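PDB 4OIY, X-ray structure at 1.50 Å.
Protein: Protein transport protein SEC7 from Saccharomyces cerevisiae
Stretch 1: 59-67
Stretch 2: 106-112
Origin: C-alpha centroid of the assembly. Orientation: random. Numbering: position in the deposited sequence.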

# COMPACT_ATOMS: atom_id res chain seq x y z
N VAL A 59 1.91 -0.71 11.19
CA VAL A 59 1.02 -1.49 10.32
C VAL A 59 1.81 -2.07 9.15
O VAL A 59 1.68 -3.25 8.84
CB VAL A 59 -0.17 -0.63 9.81
CG1 VAL A 59 -0.96 -1.37 8.74
CG2 VAL A 59 -1.07 -0.22 10.96
N GLY A 60 2.63 -1.25 8.50
CA GLY A 60 3.38 -1.72 7.34
C GLY A 60 4.35 -2.82 7.71
O GLY A 60 4.50 -3.81 6.98
N ASP A 61 5.02 -2.67 8.84
CA ASP A 61 5.97 -3.68 9.29
C ASP A 61 5.25 -4.99 9.63
O ASP A 61 5.75 -6.07 9.33
CB ASP A 61 6.79 -3.16 10.47
CG ASP A 61 7.91 -2.20 10.04
OD1 ASP A 61 7.97 -1.79 8.87
OD2 ASP A 61 8.76 -1.88 10.89
N TYR A 62 4.06 -4.89 10.21
CA TYR A 62 3.25 -6.06 10.56
C TYR A 62 2.80 -6.79 9.29
O TYR A 62 2.92 -8.00 9.19
CB TYR A 62 2.05 -5.60 11.39
CG TYR A 62 1.08 -6.68 11.82
CD1 TYR A 62 1.50 -7.77 12.55
CD2 TYR A 62 -0.27 -6.57 11.52
CE1 TYR A 62 0.60 -8.73 12.98
CE2 TYR A 62 -1.18 -7.53 11.93
CZ TYR A 62 -0.73 -8.61 12.65
OH TYR A 62 -1.63 -9.56 13.07
N LEU A 63 2.28 -6.04 8.33
CA LEU A 63 1.85 -6.63 7.06
C LEU A 63 3.01 -7.18 6.25
O LEU A 63 2.82 -8.09 5.43
CB LEU A 63 1.11 -5.59 6.22
CG LEU A 63 -0.21 -5.06 6.78
CD1 LEU A 63 -0.73 -3.99 5.83
CD2 LEU A 63 -1.22 -6.17 6.99
N GLY A 64 4.20 -6.63 6.47
CA GLY A 64 5.39 -7.00 5.72
C GLY A 64 6.19 -8.16 6.27
O GLY A 64 7.14 -8.58 5.63
N GLU A 65 5.82 -8.68 7.45
CA GLU A 65 6.60 -9.75 8.08
C GLU A 65 6.70 -10.94 7.13
O GLU A 65 5.73 -11.31 6.47
CB GLU A 65 5.96 -10.21 9.40
CG GLU A 65 5.85 -9.17 10.50
CD GLU A 65 7.17 -8.82 11.19
OE1 GLU A 65 8.19 -9.51 10.96
OE2 GLU A 65 7.17 -7.84 11.96
N GLY A 66 7.89 -11.54 7.08
CA GLY A 66 8.15 -12.74 6.29
C GLY A 66 7.72 -13.99 7.04
O GLY A 66 8.55 -14.83 7.39
N ASP A 67 6.42 -14.07 7.31
CA ASP A 67 5.78 -15.23 7.92
C ASP A 67 4.48 -15.42 7.16
O ASP A 67 3.82 -14.44 6.82
CB ASP A 67 5.52 -14.97 9.41
CG ASP A 67 4.77 -16.11 10.10
OD1 ASP A 67 3.55 -16.24 9.90
OD2 ASP A 67 5.40 -16.87 10.87
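Stretch 2, residues 106-112: QKIDRFM

How does stretch 2 lie on stretch 1? Residues 106-112 are helical throughout, part of a longer helix that runs on in both directions, and they cross the helix that includes 59-64 at 88°, almost a right angle. The axes come no closer than 10.5 Å, but the backbones draw closest at G64 CA and K107 CA, 5.6 Å apart. One face of stretch 2, made by K107, R110 and F111, meets G60, L63 and G64 and the residues that follow, E65 and G66, and together the two stretches bury 290 Å².

What fills the space beside G64? With no side chain there, the F111 ring can approach the backbone itself, its CZ lying 3.6 Å from G64 N. A CB on G64 would point toward stretch 2 and fall only 3.4 Å from F111 CE2, besides being crowded by G60 O from its own helix. L63 CB and G60 O approach the ring at its edge, 3.6 and 3.7 Å from F111 CZ respectively. G64 N is not left unpaired by this packing, since it makes weak hydrogen bonds within its own stretch to G60 O at 2.9 Å and to D61 O at 3.3 Å.

Which groups satisfy the carbonyls of L63, G64 and E65? R110 supplies the direct link, a weak hydrogen bond from its NH1 to G64 O at 2.8 Å; the angle at the hydrogen is 128°, so the short distance overstates its quality. The carbonyl lies at the guanidinium edge, near its plane. Water 2 extends the link: it accepts from R110 NE at 3.1 Å and donates to L63 O at 2.8 Å and E65 O at 2.9 Å. E65 O also accepts a weak bond from D67 N at 3.0 Å, within the loop.

How does K107 take part without a direct hydrogen bond to stretch 1? Its extended chain passes over G64, bringing K107 CE to 3.1 Å from G64 O, and delivers the ammonium to two waters. Water 1 accepts from K107 NZ at 2.6 Å and donates to D61 O at 2.8 Å, tying the lysine to a helix carbonyl. Water 3 accepts from both K107 NZ, at 3.2 Å, and G66 N, at 2.8 Å, and donates to E65 OE1 at 3.0 Å. The charges of K107 NZ and E65 OE1, 4.5 Å apart, are too distant for a salt bridge, and this water joins them instead.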

# COMPACT_ATOMS: atom_id res chain seq x y z
N GLN A 106 12.40 -7.50 -0.87
CA GLN A 106 11.56 -8.69 -1.04
C GLN A 106 10.17 -8.49 -0.41
O GLN A 106 9.19 -9.01 -0.92
CB GLN A 106 12.23 -9.96 -0.52
CG GLN A 106 12.43 -10.06 0.98
CD GLN A 106 12.73 -11.49 1.42
OE1 GLN A 106 13.07 -12.36 0.61
NE2 GLN A 106 12.56 -11.74 2.71
N LYS A 107 10.11 -7.72 0.67
CA LYS A 107 8.84 -7.38 1.30
C LYS A 107 8.04 -6.44 0.42
O LYS A 107 6.85 -6.66 0.18
CB LYS A 107 9.08 -6.75 2.66
CG LYS A 107 9.64 -7.73 3.66
CD LYS A 107 9.85 -7.12 5.03
CE LYS A 107 10.21 -8.20 6.04
NZ LYS A 107 10.25 -7.66 7.41
N ILE A 108 8.68 -5.39 -0.06
CA ILE A 108 8.04 -4.45 -0.96
C ILE A 108 7.44 -5.20 -2.15
O ILE A 108 6.29 -4.97 -2.51
CB ILE A 108 9.03 -3.37 -1.46
CG1 ILE A 108 9.47 -2.50 -0.28
CG2 ILE A 108 8.40 -2.51 -2.55
CD1 ILE A 108 10.66 -1.62 -0.59
N ASP A 109 8.21 -6.12 -2.73
CA ASP A 109 7.75 -6.86 -3.89
C ASP A 109 6.45 -7.63 -3.61
O ASP A 109 5.59 -7.73 -4.48
CB ASP A 109 8.84 -7.82 -4.40
CG ASP A 109 10.07 -7.10 -4.98
OD1 ASP A 109 10.02 -5.89 -5.28
OD2 ASP A 109 11.12 -7.77 -5.14
N ARG A 110 6.33 -8.19 -2.41
CA ARG A 110 5.09 -8.88 -2.01
C ARG A 110 3.88 -7.93 -2.04
O ARG A 110 2.83 -8.28 -2.61
CB ARG A 110 5.23 -9.51 -0.62
CG ARG A 110 6.22 -10.67 -0.54
CD ARG A 110 5.93 -11.56 0.66
NE ARG A 110 6.30 -10.98 1.95
CZ ARG A 110 7.52 -11.02 2.46
NH1 ARG A 110 7.76 -10.48 3.64
NH2 ARG A 110 8.53 -11.59 1.80
N PHE A 111 4.03 -6.75 -1.44
CA PHE A 111 2.96 -5.74 -1.48
C PHE A 111 2.60 -5.36 -2.91
O PHE A 111 1.41 -5.30 -3.26
CB PHE A 111 3.38 -4.47 -0.74
CG PHE A 111 3.38 -4.58 0.75
CD1 PHE A 111 2.23 -4.36 1.48
CD2 PHE A 111 4.55 -4.87 1.43
CE1 PHE A 111 2.23 -4.44 2.85
CE2 PHE A 111 4.57 -4.95 2.81
CZ PHE A 111 3.40 -4.74 3.52
N MET A 112 3.61 -5.06 -3.72
CA MET A 112 3.36 -4.48 -5.03
C MET A 112 2.83 -5.51 -6.00
O MET A 112 2.03 -5.16 -6.87
CB MET A 112 4.61 -3.76 -5.55
CG MET A 112 5.11 -2.68 -4.58
SD MET A 112 3.82 -1.60 -3.89
CE MET A 112 3.25 -0.94 -5.43
O HOH W 1 8.16 -6.25 7.87
O HOH W 2 4.39 -10.01 4.23
O HOH W 3 9.86 -10.54 8.72